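Local coordinates for protein putative thiosugar synthase (Amycolatopsis orientalis, PDB 4N6F) that probably makes a 2-thiosugar by chemistry related to that of thiazole synthase, taking its sulphur from a sulphur-carrier protein, at residues R95-L100 with E135-L140. Numbering follows the deposited sequence.
Sequences RSARIL and EGMELL
Glu135 OE1 accepts a hydrogen bond from Arg98 NE, 2.8 Å long and bent to 131° at the hydrogen, which enters on the syn lone pair of OE1, close to the guanidinium plane. Arg98 NH2 is modelled against the same oxygen as part of the salt bridge, but so close that the exact distance is doubtful. A weak but straighter bond runs from Arg98 NE to Glu135 OE2, 3.3 Å away. The carboxylate lies at the guanidinium edge, nearly coplanar with it (13°), while the two side chains cross at about a right angle. Glu135 extends beyond CG (chi2 173°), which carries its carboxylate out to the arginine. Second partners, Glu131 for Arg98 NH2 and Arg101 for Glu135 OE2, widen the pair into a chain of alternating charges.

Beneath this polar layer, the bent side chain of Met137 lays SD against Ala97, 3.9 Å from its CB, and its CE lies 4.4 Å from CD2 of Leu100. Gly136, with positive phi, closes a Schellman motif that ends helix 122-134. The contact joins helix 90-104 to the turn leading into the N-terminal end of strand 138-143, in the outer helical layer of the TIM barrel. Ala97 and Leu100 also rest on Leu109 of strand 108-111, which follows helix 90-104 and pairs in parallel with strand 138-143.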
ATOM      1  N   ARG A  95       9.735 -36.766   4.642  1.00 42.66           N
ATOM      2  CA  ARG A  95      10.660 -37.182   5.694  1.00 42.24           C
ATOM      3  C   ARG A  95      11.043 -36.029   6.608  1.00 38.22           C
ATOM      4  O   ARG A  95      11.109 -36.216   7.811  1.00 35.85           O
ATOM      5  CB  ARG A  95      11.903 -37.842   5.102  1.00 44.06           C
ATOM      6  CG  ARG A  95      11.617 -39.200   4.483  1.00 45.44           C
ATOM      7  CD  ARG A  95      12.837 -39.732   3.751  1.00 48.33           C
ATOM      8  NE  ARG A  95      13.900 -40.015   4.711  1.00 49.88           N
ATOM      9  CZ  ARG A  95      14.012 -41.144   5.407  1.00 50.43           C
ATOM     10  NH1 ARG A  95      15.010 -41.284   6.273  1.00 52.90           N
ATOM     11  NH2 ARG A  95      13.147 -42.137   5.238  1.00 49.76           N
ATOM     12  N   SER A  96      11.271 -34.844   6.053  1.00 39.22           N
ATOM     13  CA  SER A  96      11.565 -33.671   6.884  1.00 40.68           C
ATOM     14  C   SER A  96      10.450 -33.433   7.888  1.00 40.68           C
ATOM     15  O   SER A  96      10.704 -33.198   9.072  1.00 39.09           O
ATOM     16  CB  SER A  96      11.737 -32.419   6.029  1.00 42.43           C
ATOM     17  OG  SER A  96      12.941 -32.486   5.292  1.00 47.82           O
ATOM     18  N   ALA A  97       9.212 -33.508   7.402  1.00 41.42           N
ATOM     19  CA  ALA A  97       8.033 -33.239   8.220  1.00 41.64           C
ATOM     20  C   ALA A  97       7.878 -34.226   9.369  1.00 42.50           C
ATOM     21  O   ALA A  97       7.537 -33.826  10.483  1.00 42.02           O
ATOM     22  CB  ALA A  97       6.785 -33.256   7.349  1.00 41.76           C
ATOM     23  N   ARG A  98       8.095 -35.513   9.094  1.00 45.24           N
ATOM     24  CA  ARG A  98       8.006 -36.544  10.142  1.00 49.04           C
ATOM     25  C   ARG A  98       9.084 -36.380  11.213  1.00 47.82           C
ATOM     26  O   ARG A  98       8.805 -36.551  12.400  1.00 47.66           O
ATOM     27  CB  ARG A  98       8.076 -37.967   9.564  1.00 51.55           C
ATOM     28  CG  ARG A  98       6.734 -38.565   9.161  1.00 54.29           C
ATOM     29  CD  ARG A  98       6.609 -38.732   7.655  1.00 56.07           C
ATOM     30  NE  ARG A  98       5.375 -39.420   7.281  1.00 58.21           N
ATOM     31  CZ  ARG A  98       5.158 -40.025   6.112  1.00 59.91           C
ATOM     32  NH1 ARG A  98       6.099 -40.057   5.175  1.00 60.18           N
ATOM     33  NH2 ARG A  98       3.988 -40.614   5.881  1.00 61.18           N
ATOM     34  N   ILE A  99      10.307 -36.057  10.796  1.00 49.66           N
ATOM     35  CA  ILE A  99      11.401 -35.813  11.749  1.00 51.06           C
ATOM     36  C   ILE A  99      11.103 -34.581  12.596  1.00 49.71           C
ATOM     37  O   ILE A  99      11.254 -34.612  13.817  1.00 49.97           O
ATOM     38  CB  ILE A  99      12.781 -35.676  11.049  1.00 51.95           C
ATOM     39  CG1 ILE A  99      13.422 -37.061  10.850  1.00 53.31           C
ATOM     40  CG2 ILE A  99      13.737 -34.814  11.872  1.00 51.91           C
ATOM     41  CD1 ILE A  99      12.848 -37.883   9.713  1.00 53.15           C
ATOM     42  N   LEU A 100      10.683 -33.504  11.937  1.00 48.73           N
ATOM     43  CA  LEU A 100      10.279 -32.276  12.616  1.00 49.68           C
ATOM     44  C   LEU A 100       9.307 -32.534  13.771  1.00 50.28           C
ATOM     45  O   LEU A 100       9.464 -31.990  14.863  1.00 49.02           O
ATOM     46  CB  LEU A 100       9.623 -31.329  11.612  1.00 52.49           C
ATOM     47  CG  LEU A 100       8.828 -30.168  12.215  1.00 55.26           C
ATOM     48  CD1 LEU A 100       9.784 -29.122  12.770  1.00 57.00           C
ATOM     49  CD2 LEU A 100       7.884 -29.571  11.184  1.00 56.19           C
ATOM     50  N   GLU A 135      -1.726 -38.179   8.989  1.00 43.32           N
ATOM     51  CA  GLU A 135      -1.027 -38.239  10.276  1.00 44.77           C
ATOM     52  C   GLU A 135      -1.320 -37.067  11.226  1.00 42.12           C
ATOM     53  O   GLU A 135      -0.635 -36.898  12.228  1.00 39.37           O
ATOM     54  CB  GLU A 135       0.468 -38.313  10.036  1.00 46.62           C
ATOM     55  CG  GLU A 135       0.881 -39.519   9.221  1.00 50.13           C
ATOM     56  CD  GLU A 135       2.344 -39.474   8.871  1.00 53.06           C
ATOM     57  OE1 GLU A 135       2.696 -39.902   7.755  1.00 58.61           O
ATOM     58  OE2 GLU A 135       3.143 -38.995   9.700  1.00 53.92           O
ATOM     59  N   GLY A 136      -2.329 -36.262  10.917  1.00 42.17           N
ATOM     60  CA  GLY A 136      -2.707 -35.147  11.788  1.00 42.39           C
ATOM     61  C   GLY A 136      -1.778 -33.938  11.806  1.00 40.33           C
ATOM     62  O   GLY A 136      -1.863 -33.112  12.716  1.00 44.94           O
ATOM     63  N   MET A 137      -0.899 -33.806  10.818  1.00 37.02           N
ATOM     64  CA  MET A 137      -0.112 -32.577  10.696  1.00 36.69           C
ATOM     65  C   MET A 137      -0.988 -31.423  10.194  1.00 32.74           C
ATOM     66  O   MET A 137      -1.930 -31.623   9.420  1.00 30.07           O
ATOM     67  CB  MET A 137       1.083 -32.771   9.769  1.00 39.20           C
ATOM     68  CG  MET A 137       2.138 -33.708  10.327  1.00 44.65           C
ATOM     69  SD  MET A 137       3.809 -33.247   9.840  1.00 51.10           S
ATOM     70  CE  MET A 137       4.162 -31.989  11.061  1.00 49.83           C
ATOM     71  N   GLU A 138      -0.665 -30.218  10.643  1.00 30.29           N
ATOM     72  CA  GLU A 138      -1.371 -29.014  10.222  1.00 28.02           C
ATOM     73  C   GLU A 138      -0.524 -28.324   9.166  1.00 26.78           C
ATOM     74  O   GLU A 138       0.650 -28.057   9.400  1.00 27.09           O
ATOM     75  CB  GLU A 138      -1.620 -28.109  11.423  1.00 28.75           C
ATOM     76  CG  GLU A 138      -2.611 -28.685  12.441  1.00 29.14           C
ATOM     77  CD  GLU A 138      -4.083 -28.508  12.056  1.00 31.70           C
ATOM     78  OE1 GLU A 138      -4.940 -29.070  12.772  1.00 34.87           O
ATOM     79  OE2 GLU A 138      -4.408 -27.799  11.066  1.00 31.82           O
ATOM     80  N   LEU A 139      -1.115 -28.034   8.005  1.00 25.33           N
ATOM     81  CA  LEU A 139      -0.339 -27.694   6.816  1.00 24.30           C
ATOM     82  C   LEU A 139      -0.663 -26.348   6.216  1.00 23.44           C
ATOM     83  O   LEU A 139      -1.826 -25.968   6.116  1.00 23.15           O
ATOM     84  CB  LEU A 139      -0.531 -28.755   5.728  1.00 25.27           C
ATOM     85  CG  LEU A 139      -0.217 -30.192   6.128  1.00 25.78           C
ATOM     86  CD1 LEU A 139      -0.504 -31.095   4.947  1.00 26.88           C
ATOM     87  CD2 LEU A 139       1.230 -30.353   6.574  1.00 26.33           C
ATOM     88  N   LEU A 140       0.398 -25.654   5.801  1.00 22.72           N
ATOM     89  CA  LEU A 140       0.331 -24.456   4.995  1.00 22.31           C
ATOM     90  C   LEU A 140       1.149 -24.707   3.721  1.00 22.41           C
ATOM     91  O   LEU A 140       2.350 -24.389   3.665  1.00 21.18           O
ATOM     92  CB  LEU A 140       0.872 -23.251   5.770  1.00 22.64           C
ATOM     93  CG  LEU A 140       0.037 -22.757   6.962  1.00 23.18           C
ATOM     94  CD1 LEU A 140       0.346 -23.512   8.236  1.00 23.68           C
ATOM     95  CD2 LEU A 140       0.281 -21.276   7.202  1.00 24.04           C
TER